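Local coordinates for acylphosphatase (Coxiella burnetii, PDB 3TRG), which catalyses the hydrolysis of acyl phosphates to a carboxylate and phosphate, at residues E53-G58 against E90-F95. Sequence-based numbering, arbitrary orientation.
Sequences ELVACG and EDYSDF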
ATOM      1  N   GLU A  53       3.472  -3.395  -6.392  1.00  5.87           N
ATOM      2  CA  GLU A  53       3.889  -4.018  -5.143  1.00  8.14           C
ATOM      3  C   GLU A  53       4.091  -2.943  -4.087  1.00  7.32           C
ATOM      4  O   GLU A  53       4.651  -1.888  -4.369  1.00  7.34           O
ATOM      5  CB  GLU A  53       5.182  -4.819  -5.327  1.00  7.59           C
ATOM      6  CG  GLU A  53       5.633  -5.523  -4.054  1.00  7.32           C
ATOM      7  CD  GLU A  53       7.037  -6.093  -4.148  1.00  8.89           C
ATOM      8  OE1 GLU A  53       7.749  -5.783  -5.127  1.00  8.40           O
ATOM      9  OE2 GLU A  53       7.426  -6.845  -3.228  1.00  9.46           O
ATOM     10  N   LEU A  54       3.630  -3.197  -2.867  1.00  6.23           N
ATOM     11  CA  LEU A  54       3.830  -2.221  -1.800  1.00  9.12           C
ATOM     12  C   LEU A  54       3.976  -2.868  -0.432  1.00  8.72           C
ATOM     13  O   LEU A  54       3.550  -4.001  -0.214  1.00  7.35           O
ATOM     14  CB  LEU A  54       2.683  -1.196  -1.758  1.00  6.61           C
ATOM     15  CG  LEU A  54       1.293  -1.769  -1.466  1.00  7.66           C
ATOM     16  CD1 LEU A  54       0.607  -0.938  -0.396  1.00  8.44           C
ATOM     17  CD2 LEU A  54       0.460  -1.801  -2.735  1.00  8.95           C
ATOM     18  N   VAL A  55       4.616  -2.134   0.472  1.00  5.64           N
ATOM     19  CA  VAL A  55       4.583  -2.428   1.894  1.00  5.67           C
ATOM     20  C   VAL A  55       3.975  -1.212   2.584  1.00  6.25           C
ATOM     21  O   VAL A  55       4.332  -0.067   2.281  1.00  7.92           O
ATOM     22  CB  VAL A  55       5.994  -2.690   2.451  1.00  5.82           C
ATOM     23  CG1 VAL A  55       5.987  -2.651   3.980  1.00  7.57           C
ATOM     24  CG2 VAL A  55       6.523  -4.037   1.946  1.00  6.87           C
ATOM     25  N   ALA A  56       3.032  -1.455   3.487  1.00  7.02           N
ATOM     26  CA  ALA A  56       2.388  -0.372   4.217  1.00  8.12           C
ATOM     27  C   ALA A  56       2.393  -0.698   5.702  1.00  7.78           C
ATOM     28  O   ALA A  56       2.037  -1.810   6.096  1.00  7.62           O
ATOM     29  CB  ALA A  56       0.972  -0.164   3.721  1.00  7.49           C
ATOM     30  N   CYS A  57       2.804   0.273   6.516  1.00  5.74           N
ATOM     31  CA  CYS A  57       2.898   0.101   7.959  1.00  6.54           C
ATOM     32  C   CYS A  57       2.165   1.232   8.659  1.00  8.79           C
ATOM     33  O   CYS A  57       2.238   2.390   8.235  1.00  8.03           O
ATOM     34  CB  CYS A  57       4.360   0.129   8.413  1.00  5.76           C
ATOM     35  SG  CYS A  57       5.422  -1.136   7.692  1.00  7.18           S
ATOM     36  N   GLY A  58       1.475   0.891   9.740  1.00  6.76           N
ATOM     37  CA  GLY A  58       0.810   1.880  10.562  1.00  7.74           C
ATOM     38  C   GLY A  58      -0.358   1.250  11.292  1.00 10.15           C
ATOM     39  O   GLY A  58      -0.395   0.036  11.494  1.00  9.00           O
ATOM     40  N   GLU A  90       8.549  -3.792   9.736  1.00  8.58           N
ATOM     41  CA  GLU A  90       9.708  -3.062   9.238  1.00 11.63           C
ATOM     42  C   GLU A  90       9.533  -1.588   9.600  1.00 12.36           C
ATOM     43  O   GLU A  90       8.412  -1.081   9.635  1.00 12.91           O
ATOM     44  CB  GLU A  90       9.832  -3.231   7.716  1.00 11.06           C
ATOM     45  CG  GLU A  90       9.957  -4.683   7.267  1.00 12.41           C
ATOM     46  CD  GLU A  90       9.929  -4.863   5.755  1.00 19.49           C
ATOM     47  OE1 GLU A  90       9.877  -3.857   5.023  1.00 19.34           O
ATOM     48  OE2 GLU A  90       9.958  -6.021   5.294  1.00 18.78           O
ATOM     49  N   ASP A  91      10.636  -0.900   9.875  1.00 10.63           N
ATOM     50  CA  ASP A  91      10.580   0.497  10.302  1.00 13.33           C
ATOM     51  C   ASP A  91      10.758   1.448   9.120  1.00 14.34           C
ATOM     52  O   ASP A  91      11.756   1.372   8.404  1.00 15.15           O
ATOM     53  CB  ASP A  91      11.655   0.768  11.359  1.00 18.12           C
ATOM     54  CG  ASP A  91      11.509   2.132  12.013  1.00 33.06           C
ATOM     55  OD1 ASP A  91      10.375   2.652  12.076  1.00 37.38           O
ATOM     56  OD2 ASP A  91      12.531   2.682  12.471  1.00 40.68           O
ATOM     57  N   TYR A  92       9.773   2.322   8.914  1.00 12.37           N
ATOM     58  CA  TYR A  92       9.853   3.381   7.911  1.00 12.65           C
ATOM     59  C   TYR A  92       9.408   4.700   8.524  1.00 16.38           C
ATOM     60  O   TYR A  92       8.496   4.728   9.348  1.00 18.05           O
ATOM     61  CB  TYR A  92       8.948   3.071   6.721  1.00 10.22           C
ATOM     62  CG  TYR A  92       9.337   1.821   5.974  1.00 11.25           C
ATOM     63  CD1 TYR A  92      10.362   1.843   5.042  1.00 14.30           C
ATOM     64  CD2 TYR A  92       8.684   0.622   6.205  1.00 10.23           C
ATOM     65  CE1 TYR A  92      10.729   0.702   4.358  1.00 16.17           C
ATOM     66  CE2 TYR A  92       9.042  -0.523   5.529  1.00 12.77           C
ATOM     67  CZ  TYR A  92      10.065  -0.477   4.607  1.00 13.47           C
ATOM     68  OH  TYR A  92      10.432  -1.612   3.926  1.00 16.03           O
ATOM     69  N   SER A  93      10.035   5.794   8.104  1.00 17.64           N
ATOM     70  CA  SER A  93       9.673   7.112   8.610  1.00 21.33           C
ATOM     71  C   SER A  93       8.678   7.817   7.692  1.00 19.99           C
ATOM     72  O   SER A  93       8.009   8.764   8.099  1.00 17.56           O
ATOM     73  CB  SER A  93      10.919   7.981   8.802  1.00 21.76           C
ATOM     74  OG  SER A  93      11.674   8.072   7.605  1.00 28.67           O
ATOM     75  N   ASP A  94       8.582   7.344   6.454  1.00  8.81           N
ATOM     76  CA  ASP A  94       7.700   7.962   5.479  1.00  9.26           C
ATOM     77  C   ASP A  94       7.217   6.933   4.480  1.00  8.26           C
ATOM     78  O   ASP A  94       7.520   5.745   4.606  1.00  8.23           O
ATOM     79  CB  ASP A  94       8.414   9.094   4.741  1.00 12.61           C
ATOM     80  CG  ASP A  94       9.713   8.648   4.095  1.00 19.42           C
ATOM     81  OD1 ASP A  94       9.922   7.426   3.931  1.00 17.89           O
ATOM     82  OD2 ASP A  94      10.532   9.528   3.746  1.00 25.40           O
ATOM     83  N   PHE A  95       6.464   7.393   3.488  1.00 10.83           N
ATOM     84  CA  PHE A  95       6.013   6.514   2.418  1.00  9.20           C
ATOM     85  C   PHE A  95       6.592   7.008   1.102  1.00  9.90           C
ATOM     86  O   PHE A  95       6.378   8.156   0.717  1.00 11.32           O
ATOM     87  CB  PHE A  95       4.483   6.448   2.353  1.00  9.64           C
ATOM     88  CG  PHE A  95       3.974   5.197   1.691  1.00  7.92           C
ATOM     89  CD1 PHE A  95       4.082   5.037   0.320  1.00  7.26           C
ATOM     90  CD2 PHE A  95       3.436   4.169   2.442  1.00 10.33           C
ATOM     91  CE1 PHE A  95       3.639   3.874  -0.297  1.00  7.93           C
ATOM     92  CE2 PHE A  95       2.992   3.006   1.839  1.00  9.91           C
ATOM     93  CZ  PHE A  95       3.093   2.857   0.469  1.00  8.87           C
TER
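Cys57 and Val55 point the same way from one surface of the strand and receive the ring of Tyr92 along one side. The sulfur is a polarisable atom suited to a ring rim: Cys57 SG lies 4.0 Å from Tyr92 CD2 and close to the ring plane, 82° off its normal, where the ring's C-H edge carries slight positive charge. With SG beside its own backbone N (chi1 -60°), Cys57 also brings the sulfur to 3.6 Å from Glu90 O, a van der Waals contact with the backbone. That sulfur is bonded to Cys13 SG, so the loop lies against a disulfide linking neighbouring strands 52-57 and 11-19.

The apolar part continues at Val55, whose beta-branched shape suits an extended strand. Its CG1 reaches Tyr92 CE2 at 4.0 Å, the two side chains crossing at about a right angle. Trp43, from strand 41-46, meets the same tyrosine ring.

This is the ferredoxin-like sandwich of the acylphosphatase family: 52-57 is the middle strand of the five-stranded sheet, antiparallel to both 11-19 and 41-46, and 90-95 leads from strand 78-87 across to the edge strand 95-97. The sheet's other surface is covered by helices, and there Phe95 packs between the strand and helix 27-37. Its CE2 comes within 3.4 Å of Val55 O and 4.2 Å of Ala56 CB; a methyl group is small enough to let the broad ring lie so near the backbone.

No hydrogen bond joins the two segments; within 90-95, Tyr92 OH donates to Glu90 OE1 at 2.6 Å, almost in line with the CD-OE1 bond. Extended, with CD anti to CA (chi2 174°), Glu90 is long enough to reach the hydroxyl, and the bond helps fix the ring beside Val55.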